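Local coordinates for ylmH (Streptococcus pneumoniae, PDB 2FPH), which is a cell division protein that probably binds nucleic acid, with a putative RNA-binding domain of the RRM clan, at residues E84-I90 against A129-Q135. Residues are numbered along the deposited sequence; the frame is centred on the assembly and turned at random.
Sequences EISLQEI and AQIMINQ
Q130 and E89 clasp side chains across two neighbouring antiparallel strands: Q130 NE2 donates an almost straight hydrogen bond (176°) to E89 OE1 at 3.0 Å. E89 OE1 lies in the plane of the Q130 amide, whereas the N-H comes down on it from above the carboxylate plane. E89 reaches it because its chain bends at chi2 (97°). Glutamine suits this place because its amide also donates to E162 O and accepts from I164 N in the C-terminal tail. Beside them the branched end of L87 crosses Q130, CD1 coming within 3.6 Å of Q130 OE1, while M132 CG lies 4.2 Å from L87 CD1.

On the face of S86, Q88, I131 and I133 the packing is close. Branched I131 and I133 fill the side covered by helix 138-144; I133 CG1, between backbone N and carbonyl carbon (chi1 68°), sits 3.7 Å from S86 CB. Q88 NE2 bonds S86 OG at 2.8 Å; S86 OG also pairs with E157, and Q88 OE1 with Q142. Paired backbone bonds link S86 with I133 and Q88 with I131.

Partly exposed E84 and Q135 mark the looser end: Q135 N still bonds E84 O at 2.9 Å, but water alone links the E84 and N134 side chains. Strands 85-91 and 130-134 are the central pair of a beta-alpha-beta-beta-alpha-beta RRM-like fold, consistent with RNA binding.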
ATOM      1  N   GLU A  84       6.828  -6.058  -0.642  1.00 14.99           N
ATOM      2  CA  GLU A  84       7.273  -5.551   0.669  1.00 14.80           C
ATOM      3  C   GLU A  84       6.063  -5.086   1.502  1.00 15.61           C
ATOM      4  O   GLU A  84       6.056  -3.971   2.051  1.00 17.30           O
ATOM      5  CB  GLU A  84       8.327  -4.448   0.482  1.00 16.16           C
ATOM      6  CG  GLU A  84       9.637  -4.949  -0.114  1.00 20.28           C
ATOM      7  CD  GLU A  84      10.737  -3.928  -0.246  1.00 21.82           C
ATOM      8  OE1 GLU A  84      10.681  -2.836   0.337  1.00 21.41           O
ATOM      9  OE2 GLU A  84      11.698  -4.217  -1.004  1.00 27.94           O
ATOM     10  N   ILE A  85       5.031  -5.932   1.555  1.00 15.69           N
ATOM     11  CA  ILE A  85       3.813  -5.653   2.339  1.00 15.53           C
ATOM     12  C   ILE A  85       3.713  -6.631   3.480  1.00 17.57           C
ATOM     13  O   ILE A  85       3.877  -7.844   3.268  1.00 18.22           O
ATOM     14  CB  ILE A  85       2.528  -5.722   1.448  1.00 14.57           C
ATOM     15  CG1 ILE A  85       2.568  -4.627   0.358  1.00 16.95           C
ATOM     16  CG2 ILE A  85       1.274  -5.438   2.289  1.00 17.82           C
ATOM     17  CD1 ILE A  85       1.554  -4.846  -0.741  1.00 18.31           C
ATOM     18  N   SER A  86       3.447  -6.107   4.686  1.00 17.57           N
ATOM     19  CA  SER A  86       3.283  -6.916   5.904  1.00 18.72           C
ATOM     20  C   SER A  86       1.807  -6.802   6.325  1.00 17.98           C
ATOM     21  O   SER A  86       1.203  -5.727   6.179  1.00 18.25           O
ATOM     22  CB  SER A  86       4.169  -6.326   6.991  1.00 19.28           C
ATOM     23  OG  SER A  86       4.228  -7.086   8.183  1.00 23.21           O
ATOM     24  N   LEU A  87       1.198  -7.881   6.802  1.00 17.44           N
ATOM     25  CA  LEU A  87      -0.113  -7.755   7.409  1.00 17.86           C
ATOM     26  C   LEU A  87       0.125  -7.694   8.907  1.00 19.31           C
ATOM     27  O   LEU A  87       0.760  -8.600   9.456  1.00 19.37           O
ATOM     28  CB  LEU A  87      -1.035  -8.926   7.087  1.00 18.97           C
ATOM     29  CG  LEU A  87      -2.485  -8.997   7.566  1.00 19.45           C
ATOM     30  CD1 LEU A  87      -3.398  -7.946   7.061  1.00 19.72           C
ATOM     31  CD2 LEU A  87      -3.084 -10.387   7.258  1.00 21.10           C
ATOM     32  N   GLN A  88      -0.442  -6.694   9.576  1.00 19.04           N
ATOM     33  CA  GLN A  88      -0.351  -6.594  11.029  1.00 19.32           C
ATOM     34  C   GLN A  88      -1.732  -6.698  11.636  1.00 20.58           C
ATOM     35  O   GLN A  88      -2.627  -5.925  11.301  1.00 19.57           O
ATOM     36  CB  GLN A  88       0.296  -5.249  11.456  1.00 18.40           C
ATOM     37  CG  GLN A  88       1.735  -5.094  10.981  1.00 19.58           C
ATOM     38  CD  GLN A  88       2.681  -6.050  11.665  1.00 19.94           C
ATOM     39  OE1 GLN A  88       2.782  -6.072  12.906  1.00 24.74           O
ATOM     40  NE2 GLN A  88       3.412  -6.836  10.865  1.00 24.41           N
ATOM     41  N   GLU A  89      -1.879  -7.666  12.544  1.00 21.10           N
ATOM     42  CA  GLU A  89      -3.046  -7.714  13.412  1.00 21.98           C
ATOM     43  C   GLU A  89      -2.911  -6.688  14.512  1.00 21.54           C
ATOM     44  O   GLU A  89      -1.856  -6.573  15.148  1.00 20.45           O
ATOM     45  CB  GLU A  89      -3.176  -9.065  14.093  1.00 22.78           C
ATOM     46  CG  GLU A  89      -4.505  -9.194  14.806  1.00 27.05           C
ATOM     47  CD  GLU A  89      -5.563  -9.917  14.006  1.00 31.55           C
ATOM     48  OE1 GLU A  89      -5.218 -10.672  13.066  1.00 32.51           O
ATOM     49  OE2 GLU A  89      -6.749  -9.740  14.365  1.00 36.28           O
ATOM     50  N   ILE A  90      -3.995  -5.960  14.742  1.00 22.22           N
ATOM     51  CA  ILE A  90      -4.042  -4.939  15.798  1.00 22.30           C
ATOM     52  C   ILE A  90      -4.680  -5.671  16.957  1.00 23.61           C
ATOM     53  O   ILE A  90      -5.908  -5.735  17.034  1.00 22.32           O
ATOM     54  CB  ILE A  90      -4.851  -3.699  15.379  1.00 22.95           C
ATOM     55  CG1 ILE A  90      -4.211  -3.017  14.154  1.00 23.02           C
ATOM     56  CG2 ILE A  90      -4.871  -2.665  16.500  1.00 22.04           C
ATOM     57  CD1 ILE A  90      -4.983  -1.864  13.534  1.00 24.24           C
ATOM     58  N   ALA A 129      -9.039  -6.393  14.058  1.00 27.70           N
ATOM     59  CA  ALA A 129      -8.608  -5.333  13.170  1.00 24.40           C
ATOM     60  C   ALA A 129      -7.220  -5.677  12.715  1.00 22.16           C
ATOM     61  O   ALA A 129      -6.462  -6.342  13.432  1.00 20.32           O
ATOM     62  CB  ALA A 129      -8.591  -3.993  13.848  1.00 25.02           C
ATOM     63  N   GLN A 130      -6.957  -5.258  11.483  1.00 19.48           N
ATOM     64  CA  GLN A 130      -5.668  -5.445  10.833  1.00 19.68           C
ATOM     65  C   GLN A 130      -5.296  -4.234  10.014  1.00 17.87           C
ATOM     66  O   GLN A 130      -6.139  -3.463   9.618  1.00 19.96           O
ATOM     67  CB  GLN A 130      -5.642  -6.658   9.912  1.00 19.44           C
ATOM     68  CG  GLN A 130      -5.870  -7.987  10.671  1.00 22.06           C
ATOM     69  CD  GLN A 130      -6.138  -9.134   9.723  1.00 24.23           C
ATOM     70  OE1 GLN A 130      -6.492  -8.904   8.550  1.00 24.16           O
ATOM     71  NE2 GLN A 130      -5.961 -10.363  10.208  1.00 24.26           N
ATOM     72  N   ILE A 131      -4.004  -4.088   9.735  1.00 16.15           N
ATOM     73  CA  ILE A 131      -3.522  -3.110   8.756  1.00 16.57           C
ATOM     74  C   ILE A 131      -2.413  -3.696   7.883  1.00 17.11           C
ATOM     75  O   ILE A 131      -1.596  -4.473   8.393  1.00 16.84           O
ATOM     76  CB  ILE A 131      -3.085  -1.826   9.537  1.00 16.46           C
ATOM     77  CG1 ILE A 131      -2.716  -0.712   8.569  1.00 17.67           C
ATOM     78  CG2 ILE A 131      -1.963  -2.146  10.579  1.00 16.34           C
ATOM     79  CD1 ILE A 131      -2.436   0.557   9.198  1.00 17.63           C
ATOM     80  N   MET A 132      -2.456  -3.371   6.571  1.00 17.52           N
ATOM     81  CA  MET A 132      -1.459  -3.732   5.578  1.00 16.88           C
ATOM     82  C   MET A 132      -0.471  -2.572   5.510  1.00 16.12           C
ATOM     83  O   MET A 132      -0.884  -1.423   5.302  1.00 14.22           O
ATOM     84  CB  MET A 132      -2.147  -3.894   4.213  1.00 16.89           C
ATOM     85  CG  MET A 132      -3.280  -4.874   4.261  1.00 22.53           C
ATOM     86  SD  MET A 132      -3.927  -5.429   2.625  1.00 26.56           S
ATOM     87  CE  MET A 132      -4.358  -7.019   3.030  1.00 33.72           C
ATOM     88  N   ILE A 133       0.794  -2.845   5.789  1.00 15.89           N
ATOM     89  CA  ILE A 133       1.841  -1.800   5.811  1.00 15.28           C
ATOM     90  C   ILE A 133       3.010  -2.069   4.928  1.00 14.94           C
ATOM     91  O   ILE A 133       3.244  -3.190   4.542  1.00 17.41           O
ATOM     92  CB  ILE A 133       2.367  -1.596   7.250  1.00 15.77           C
ATOM     93  CG1 ILE A 133       3.147  -2.846   7.723  1.00 17.75           C
ATOM     94  CG2 ILE A 133       1.196  -1.216   8.175  1.00 15.66           C
ATOM     95  CD1 ILE A 133       4.021  -2.552   8.886  1.00 18.67           C
ATOM     96  N   ASN A 134       3.730  -1.022   4.589  1.00 16.33           N
ATOM     97  CA  ASN A 134       5.025  -1.106   3.890  1.00 16.38           C
ATOM     98  C   ASN A 134       6.012  -1.666   4.918  1.00 18.33           C
ATOM     99  O   ASN A 134       6.185  -1.089   5.949  1.00 16.20           O
ATOM    100  CB  ASN A 134       5.393   0.304   3.475  1.00 17.24           C
ATOM    101  CG  ASN A 134       6.805   0.435   2.898  1.00 17.77           C
ATOM    102  OD1 ASN A 134       7.683  -0.374   3.148  1.00 17.15           O
ATOM    103  ND2 ASN A 134       6.982   1.447   2.026  1.00 16.05           N
ATOM    104  N   GLN A 135       6.596  -2.849   4.659  1.00 19.92           N
ATOM    105  CA  GLN A 135       7.338  -3.581   5.701  1.00 22.87           C
ATOM    106  C   GLN A 135       8.630  -2.875   6.041  1.00 23.71           C
ATOM    107  O   GLN A 135       9.259  -3.203   7.023  1.00 24.84           O
ATOM    108  CB  GLN A 135       7.749  -4.968   5.214  1.00 24.10           C
ATOM    109  CG  GLN A 135       6.670  -5.951   4.747  1.00 28.38           C
ATOM    110  CD  GLN A 135       7.247  -7.366   4.525  1.00 35.12           C
ATOM    111  OE1 GLN A 135       6.615  -8.422   4.884  1.00 33.84           O
ATOM    112  NE2 GLN A 135       8.465  -7.398   3.943  1.00 36.60           N
TER
HETATM  113  O   HOH W   1       9.029  -1.036   0.791  1.00 21.61           O